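Local coordinates for microtubule-associated protein 1A/1B, light chain 3 (Trypanosoma brucei brucei, PDB 3W1Y) that probably becomes attached to phosphatidylethanolamine in membranes and acts in autophagy, as a ubiquitin-like protein of the ATG8 family, at residues 89-101 / 123-135. Sequence-based numbering, arbitrary orientation.
Sequences LLLEEGQAVFVFI and DGFLYVSYGVENT
Phe98 lies flat over Gly131 where strand 96-100, an edge strand of this chain's sheet, runs antiparallel to strand 126-133 in the ubiquitin-like fold of ATG8 proteins. Gly131 O sits 3.4 Å above the plane of the Phe98 ring, over its centre, and Gly131 CA makes a CH-pi contact with the same face. The ring is folded back across its neighbour because CG stands between the backbone N and the carbonyl carbon (chi1 41°). Its edge carries further contacts: Phe98 CE2 is 3.6 Å from Glu133 CB, and the Glu133 carboxylate, turned by a bent chain, lies nearly coplanar with the ring, 19° apart. Glu133 OE1 is salt-bridged to a basic side chain of another protein's chain, and that chain also packs against Phe98 and Phe100, consistent with this face taking part in partner binding.

On the opposite face, with Val97, Val99, Tyr130 and Val132, Leu85 of helix 78-88 touches the first three and Phe81 touches Val99. Here Leu89 slants across Tyr130, CD1 reaching Tyr130 CE1 at 3.6 Å, while the Tyr130 hydroxyl is hydrogen-bonded to Asp66 O. Leu91 and Val132 meet tip to tip, and Val99 CB presses on Val128 CG1 at 3.6 Å.

Six backbone hydrogen bonds join the strands, two at each of the pairs Ala96-Glu133, Phe98-Gly131 and Phe100-Ser129. Beyond them Gln95 and Asn134 lie side by side, amide planes 41° apart. Gln95 OE1 takes Glu92 N on a lone pair, which holds the amide while Gln95 NE2 gives a bent bond to Asn134 OD1 at 2.9 Å.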
ATOM      1  N   LEU A  89       5.894  11.201   3.175  1.00 41.97           N
ATOM      2  CA  LEU A  89       4.760  11.774   3.903  1.00 42.79           C
ATOM      3  C   LEU A  89       4.893  11.548   5.417  1.00 44.32           C
ATOM      4  O   LEU A  89       4.052  12.005   6.200  1.00 44.27           O
ATOM      5  CB  LEU A  89       3.438  11.160   3.413  1.00 41.59           C
ATOM      6  CG  LEU A  89       2.965  11.436   1.983  1.00 40.12           C
ATOM      7  CD1 LEU A  89       1.718  10.644   1.667  1.00 36.52           C
ATOM      8  CD2 LEU A  89       2.718  12.915   1.790  1.00 37.17           C
ATOM      9  N   LEU A  90       5.945  10.822   5.799  1.00 45.71           N
ATOM     10  CA  LEU A  90       6.185  10.375   7.174  1.00 48.37           C
ATOM     11  C   LEU A  90       4.910   9.905   7.904  1.00 49.94           C
ATOM     12  O   LEU A  90       4.559  10.408   8.979  1.00 50.96           O
ATOM     13  CB  LEU A  90       6.956  11.443   7.969  1.00 48.67           C
ATOM     14  CG  LEU A  90       8.326  11.782   7.357  1.00 48.23           C
ATOM     15  CD1 LEU A  90       8.757  13.215   7.675  1.00 47.31           C
ATOM     16  CD2 LEU A  90       9.391  10.760   7.742  1.00 46.27           C
ATOM     17  N   LEU A  91       4.236   8.927   7.303  1.00 50.85           N
ATOM     18  CA  LEU A  91       2.996   8.371   7.841  1.00 52.45           C
ATOM     19  C   LEU A  91       3.229   7.490   9.066  1.00 54.62           C
ATOM     20  O   LEU A  91       4.171   6.692   9.100  1.00 54.74           O
ATOM     21  CB  LEU A  91       2.270   7.549   6.777  1.00 51.49           C
ATOM     22  CG  LEU A  91       1.825   8.182   5.462  1.00 49.99           C
ATOM     23  CD1 LEU A  91       1.107   7.102   4.662  1.00 49.41           C
ATOM     24  CD2 LEU A  91       0.929   9.400   5.671  1.00 48.34           C
ATOM     25  N   GLU A  92       2.346   7.634  10.055  1.00 56.90           N
ATOM     26  CA  GLU A  92       2.358   6.812  11.280  1.00 59.54           C
ATOM     27  C   GLU A  92       1.868   5.376  11.056  1.00 59.81           C
ATOM     28  O   GLU A  92       1.486   5.009   9.944  1.00 59.12           O
ATOM     29  CB  GLU A  92       1.483   7.467  12.350  1.00 60.14           C
ATOM     30  CG  GLU A  92       2.043   8.753  12.948  1.00 61.77           C
ATOM     31  CD  GLU A  92       1.249   9.203  14.178  1.00 62.96           C
ATOM     32  OE1 GLU A  92      -0.009   9.284  14.084  1.00 64.75           O
ATOM     33  OE2 GLU A  92       1.886   9.472  15.231  1.00 64.45           O
ATOM     34  N   GLU A  93       1.856   4.581  12.132  1.00 61.35           N
ATOM     35  CA  GLU A  93       1.428   3.169  12.089  1.00 62.03           C
ATOM     36  C   GLU A  93      -0.016   2.927  11.628  1.00 61.00           C
ATOM     37  O   GLU A  93      -0.296   1.935  10.937  1.00 61.13           O
ATOM     38  CB  GLU A  93       1.645   2.497  13.446  1.00 63.39           C
ATOM     39  CG  GLU A  93       2.953   1.707  13.556  1.00 65.18           C
ATOM     40  CD  GLU A  93       3.283   1.269  14.987  1.00 67.25           C
ATOM     41  OE1 GLU A  93       2.364   1.211  15.857  1.00 70.15           O
ATOM     42  OE2 GLU A  93       4.479   0.972  15.238  1.00 70.22           O
ATOM     43  N   GLY A  94      -0.931   3.818  12.003  1.00 59.75           N
ATOM     44  CA  GLY A  94      -2.333   3.633  11.637  1.00 58.46           C
ATOM     45  C   GLY A  94      -2.723   4.198  10.278  1.00 56.63           C
ATOM     46  O   GLY A  94      -3.916   4.400  10.013  1.00 56.27           O
ATOM     47  N   GLN A  95      -1.726   4.440   9.421  1.00 54.55           N
ATOM     48  CA  GLN A  95      -1.931   5.154   8.154  1.00 52.75           C
ATOM     49  C   GLN A  95      -1.458   4.402   6.908  1.00 51.02           C
ATOM     50  O   GLN A  95      -0.332   3.932   6.830  1.00 50.70           O
ATOM     51  CB  GLN A  95      -1.262   6.523   8.202  1.00 52.46           C
ATOM     52  CG  GLN A  95      -1.650   7.369   9.398  1.00 54.59           C
ATOM     53  CD  GLN A  95      -1.054   8.758   9.339  1.00 56.64           C
ATOM     54  OE1 GLN A  95       0.127   8.962   9.643  1.00 57.85           O
ATOM     55  NE2 GLN A  95      -1.873   9.727   8.958  1.00 56.73           N
ATOM     56  N   ALA A  96      -2.344   4.301   5.929  1.00 49.51           N
ATOM     57  CA  ALA A  96      -2.013   3.710   4.640  1.00 47.82           C
ATOM     58  C   ALA A  96      -2.101   4.779   3.566  1.00 46.04           C
ATOM     59  O   ALA A  96      -2.909   5.704   3.671  1.00 45.71           O
ATOM     60  CB  ALA A  96      -2.970   2.577   4.321  1.00 48.38           C
ATOM     61  N   VAL A  97      -1.267   4.653   2.539  1.00 44.25           N
ATOM     62  CA  VAL A  97      -1.389   5.487   1.347  1.00 42.39           C
ATOM     63  C   VAL A  97      -1.765   4.597   0.171  1.00 41.49           C
ATOM     64  O   VAL A  97      -1.206   3.525   0.020  1.00 41.55           O
ATOM     65  CB  VAL A  97      -0.084   6.315   1.071  1.00 41.97           C
ATOM     66  CG1 VAL A  97       1.121   5.404   0.857  1.00 41.59           C
ATOM     67  CG2 VAL A  97      -0.270   7.281  -0.112  1.00 39.98           C
ATOM     68  N   PHE A  98      -2.739   5.022  -0.631  1.00 40.40           N
ATOM     69  CA  PHE A  98      -3.054   4.352  -1.897  1.00 39.48           C
ATOM     70  C   PHE A  98      -2.903   5.362  -3.042  1.00 38.33           C
ATOM     71  O   PHE A  98      -3.109   6.563  -2.844  1.00 37.84           O
ATOM     72  CB  PHE A  98      -4.462   3.715  -1.867  1.00 40.83           C
ATOM     73  CG  PHE A  98      -5.505   4.573  -1.190  1.00 42.09           C
ATOM     74  CD1 PHE A  98      -6.302   5.448  -1.935  1.00 42.68           C
ATOM     75  CD2 PHE A  98      -5.685   4.514   0.196  1.00 43.88           C
ATOM     76  CE1 PHE A  98      -7.265   6.273  -1.320  1.00 42.32           C
ATOM     77  CE2 PHE A  98      -6.653   5.324   0.832  1.00 44.02           C
ATOM     78  CZ  PHE A  98      -7.439   6.217   0.065  1.00 44.53           C
ATOM     79  N   VAL A  99      -2.506   4.876  -4.219  1.00 37.18           N
ATOM     80  CA  VAL A  99      -2.266   5.722  -5.394  1.00 36.28           C
ATOM     81  C   VAL A  99      -3.113   5.355  -6.629  1.00 36.83           C
ATOM     82  O   VAL A  99      -3.445   4.191  -6.844  1.00 36.61           O
ATOM     83  CB  VAL A  99      -0.759   5.771  -5.798  1.00 35.64           C
ATOM     84  CG1 VAL A  99       0.090   6.401  -4.684  1.00 35.79           C
ATOM     85  CG2 VAL A  99      -0.230   4.396  -6.161  1.00 34.64           C
ATOM     86  N   PHE A 100      -3.417   6.373  -7.440  1.00 36.77           N
ATOM     87  CA  PHE A 100      -4.257   6.252  -8.620  1.00 37.51           C
ATOM     88  C   PHE A 100      -3.581   6.838  -9.839  1.00 37.45           C
ATOM     89  O   PHE A 100      -2.904   7.854  -9.756  1.00 37.07           O
ATOM     90  CB  PHE A 100      -5.600   6.966  -8.410  1.00 37.68           C
ATOM     91  CG  PHE A 100      -6.328   6.523  -7.189  1.00 39.22           C
ATOM     92  CD1 PHE A 100      -6.089   7.137  -5.962  1.00 40.88           C
ATOM     93  CD2 PHE A 100      -7.233   5.454  -7.245  1.00 40.93           C
ATOM     94  CE1 PHE A 100      -6.764   6.710  -4.807  1.00 41.94           C
ATOM     95  CE2 PHE A 100      -7.908   5.020  -6.103  1.00 39.31           C
ATOM     96  CZ  PHE A 100      -7.673   5.639  -4.890  1.00 40.18           C
ATOM     97  N   ILE A 101      -3.779   6.182 -10.969  1.00 38.26           N
ATOM     98  CA  ILE A 101      -3.438   6.740 -12.248  1.00 39.86           C
ATOM     99  C   ILE A 101      -4.741   6.841 -13.020  1.00 41.18           C
ATOM    100  O   ILE A 101      -5.360   5.829 -13.345  1.00 41.64           O
ATOM    101  CB  ILE A 101      -2.373   5.907 -13.012  1.00 39.86           C
ATOM    102  CG1 ILE A 101      -0.995   6.055 -12.369  1.00 39.84           C
ATOM    103  CG2 ILE A 101      -2.207   6.447 -14.421  1.00 40.18           C
ATOM    104  CD1 ILE A 101      -0.694   5.042 -11.346  1.00 41.44           C
ATOM    105  N   ASP A 123       3.579  16.551 -21.013  1.00 27.84           N
ATOM    106  CA  ASP A 123       4.660  17.356 -20.425  1.00 28.00           C
ATOM    107  C   ASP A 123       5.802  16.491 -19.872  1.00 27.56           C
ATOM    108  O   ASP A 123       6.797  17.022 -19.391  1.00 28.22           O
ATOM    109  CB  ASP A 123       4.164  18.388 -19.370  1.00 27.49           C
ATOM    110  CG  ASP A 123       3.655  17.751 -18.064  1.00 27.44           C
ATOM    111  OD1 ASP A 123       3.867  16.546 -17.782  1.00 26.05           O
ATOM    112  OD2 ASP A 123       3.005  18.485 -17.292  1.00 29.13           O
ATOM    113  N   GLY A 124       5.657  15.170 -19.944  1.00 26.84           N
ATOM    114  CA  GLY A 124       6.718  14.275 -19.502  1.00 26.67           C
ATOM    115  C   GLY A 124       6.545  13.648 -18.124  1.00 25.83           C
ATOM    116  O   GLY A 124       7.210  12.657 -17.828  1.00 26.10           O
ATOM    117  N   PHE A 125       5.689  14.215 -17.276  1.00 25.23           N
ATOM    118  CA  PHE A 125       5.474  13.658 -15.931  1.00 24.52           C
ATOM    119  C   PHE A 125       4.475  12.518 -15.992  1.00 24.64           C
ATOM    120  O   PHE A 125       3.575  12.521 -16.845  1.00 24.42           O
ATOM    121  CB  PHE A 125       4.882  14.684 -14.944  1.00 24.56           C
ATOM    122  CG  PHE A 125       5.888  15.625 -14.324  1.00 23.21           C
ATOM    123  CD1 PHE A 125       5.961  16.951 -14.754  1.00 23.39           C
ATOM    124  CD2 PHE A 125       6.699  15.209 -13.271  1.00 21.82           C
ATOM    125  CE1 PHE A 125       6.872  17.853 -14.171  1.00 23.04           C
ATOM    126  CE2 PHE A 125       7.605  16.093 -12.683  1.00 23.10           C
ATOM    127  CZ  PHE A 125       7.692  17.422 -13.151  1.00 22.54           C
ATOM    128  N   LEU A 126       4.644  11.563 -15.071  1.00 23.85           N
ATOM    129  CA  LEU A 126       3.577  10.634 -14.702  1.00 23.60           C
ATOM    130  C   LEU A 126       2.825  11.265 -13.511  1.00 23.52           C
ATOM    131  O   LEU A 126       3.422  11.466 -12.453  1.00 22.30           O
ATOM    132  CB  LEU A 126       4.168   9.283 -14.291  1.00 22.86           C
ATOM    133  CG  LEU A 126       3.145   8.238 -13.890  1.00 23.68           C
ATOM    134  CD1 LEU A 126       2.129   8.000 -15.024  1.00 22.22           C
ATOM    135  CD2 LEU A 126       3.835   6.943 -13.447  1.00 23.32           C
ATOM    136  N   TYR A 127       1.555  11.628 -13.725  1.00 23.86           N
ATOM    137  CA  TYR A 127       0.724  12.235 -12.702  1.00 24.17           C
ATOM    138  C   TYR A 127       0.028  11.169 -11.857  1.00 25.12           C
ATOM    139  O   TYR A 127      -0.521  10.211 -12.393  1.00 25.37           O
ATOM    140  CB  TYR A 127      -0.283  13.194 -13.342  1.00 24.66           C
ATOM    141  CG  TYR A 127       0.382  14.507 -13.718  1.00 24.48           C
ATOM    142  CD1 TYR A 127       0.991  14.667 -14.953  1.00 22.79           C
ATOM    143  CD2 TYR A 127       0.436  15.567 -12.807  1.00 23.30           C
ATOM    144  CE1 TYR A 127       1.629  15.854 -15.289  1.00 24.52           C
ATOM    145  CE2 TYR A 127       1.056  16.754 -13.129  1.00 23.34           C
ATOM    146  CZ  TYR A 127       1.657  16.897 -14.375  1.00 24.46           C
ATOM    147  OH  TYR A 127       2.284  18.080 -14.705  1.00 23.18           O
ATOM    148  N   VAL A 128       0.078  11.333 -10.539  1.00 25.50           N
ATOM    149  CA  VAL A 128      -0.458  10.360  -9.609  1.00 26.63           C
ATOM    150  C   VAL A 128      -1.235  11.096  -8.494  1.00 28.29           C
ATOM    151  O   VAL A 128      -0.754  12.101  -7.928  1.00 28.02           O
ATOM    152  CB  VAL A 128       0.663   9.470  -8.993  1.00 26.22           C
ATOM    153  CG1 VAL A 128       0.106   8.547  -7.928  1.00 26.52           C
ATOM    154  CG2 VAL A 128       1.424   8.675 -10.070  1.00 26.14           C
ATOM    155  N   SER A 129      -2.442  10.600  -8.208  1.00 28.54           N
ATOM    156  CA  SER A 129      -3.218  11.028  -7.066  1.00 29.26           C
ATOM    157  C   SER A 129      -2.983  10.043  -5.947  1.00 29.46           C
ATOM    158  O   SER A 129      -2.959   8.830  -6.160  1.00 28.89           O
ATOM    159  CB  SER A 129      -4.707  11.044  -7.381  1.00 30.02           C
ATOM    160  OG  SER A 129      -4.956  11.828  -8.521  1.00 31.85           O
ATOM    161  N   TYR A 130      -2.832  10.576  -4.746  1.00 29.62           N
ATOM    162  CA  TYR A 130      -2.712   9.737  -3.589  1.00 31.24           C
ATOM    163  C   TYR A 130      -3.749  10.105  -2.525  1.00 32.51           C
ATOM    164  O   TYR A 130      -4.086  11.287  -2.324  1.00 32.81           O
ATOM    165  CB  TYR A 130      -1.274   9.780  -3.041  1.00 29.91           C
ATOM    166  CG  TYR A 130      -0.884  11.062  -2.334  1.00 30.18           C
ATOM    167  CD1 TYR A 130      -1.066  11.226  -0.948  1.00 31.20           C
ATOM    168  CD2 TYR A 130      -0.299  12.103  -3.043  1.00 28.73           C
ATOM    169  CE1 TYR A 130      -0.690  12.419  -0.307  1.00 30.17           C
ATOM    170  CE2 TYR A 130       0.090  13.253  -2.426  1.00 28.68           C
ATOM    171  CZ  TYR A 130      -0.100  13.424  -1.064  1.00 30.43           C
ATOM    172  OH  TYR A 130       0.321  14.615  -0.499  1.00 29.84           O
ATOM    173  N   GLY A 131      -4.255   9.085  -1.855  1.00 34.13           N
ATOM    174  CA  GLY A 131      -5.057   9.290  -0.655  1.00 36.50           C
ATOM    175  C   GLY A 131      -4.402   8.586   0.518  1.00 38.07           C
ATOM    176  O   GLY A 131      -3.830   7.511   0.366  1.00 38.33           O
ATOM    177  N   VAL A 132      -4.468   9.199   1.688  1.00 39.66           N
ATOM    178  CA  VAL A 132      -4.001   8.576   2.915  1.00 41.27           C
ATOM    179  C   VAL A 132      -5.225   8.109   3.698  1.00 43.70           C
ATOM    180  O   VAL A 132      -6.183   8.862   3.873  1.00 43.73           O
ATOM    181  CB  VAL A 132      -3.178   9.572   3.749  1.00 40.82           C
ATOM    182  CG1 VAL A 132      -2.893   9.036   5.153  1.00 40.53           C
ATOM    183  CG2 VAL A 132      -1.883   9.944   3.022  1.00 39.47           C
ATOM    184  N   GLU A 133      -5.212   6.864   4.156  1.00 46.51           N
ATOM    185  CA  GLU A 133      -6.299   6.404   5.019  1.00 50.17           C
ATOM    186  C   GLU A 133      -5.845   5.995   6.419  1.00 51.63           C
ATOM    187  O   GLU A 133      -4.833   5.335   6.584  1.00 51.48           O
ATOM    188  CB  GLU A 133      -7.127   5.303   4.364  1.00 50.98           C
ATOM    189  CG  GLU A 133      -8.565   5.271   4.897  1.00 54.45           C
ATOM    190  CD  GLU A 133      -9.259   6.616   4.719  1.00 58.02           C
ATOM    191  OE1 GLU A 133      -9.220   7.174   3.584  1.00 57.78           O
ATOM    192  OE2 GLU A 133      -9.820   7.115   5.722  1.00 59.13           O
ATOM    193  N   ASN A 134      -6.601   6.423   7.424  1.00 54.36           N
ATOM    194  CA  ASN A 134      -6.210   6.218   8.816  1.00 56.74           C
ATOM    195  C   ASN A 134      -6.925   4.985   9.412  1.00 58.32           C
ATOM    196  O   ASN A 134      -7.693   5.097  10.364  1.00 58.66           O
ATOM    197  CB  ASN A 134      -6.398   7.500   9.652  1.00 57.06           C
ATOM    198  CG  ASN A 134      -5.481   8.656   9.197  1.00 59.15           C
ATOM    199  OD1 ASN A 134      -4.482   8.971   9.857  1.00 61.73           O
ATOM    200  ND2 ASN A 134      -5.823   9.292   8.069  1.00 59.74           N
ATOM    201  N   THR A 135      -6.638   3.819   8.809  1.00 59.26           N
ATOM    202  CA  THR A 135      -7.173   2.496   9.190  1.00 60.81           C
ATOM    203  C   THR A 135      -7.873   2.465  10.550  1.00 62.21           C
ATOM    204  O   THR A 135      -7.349   1.913  11.515  1.00 63.32           O
ATOM    205  CB  THR A 135      -6.068   1.401   9.180  1.00 60.85           C
ATOM    206  OG1 THR A 135      -5.177   1.603   8.070  1.00 59.38           O
ATOM    207  CG2 THR A 135      -6.702   0.011   9.093  1.00 61.87           C
TER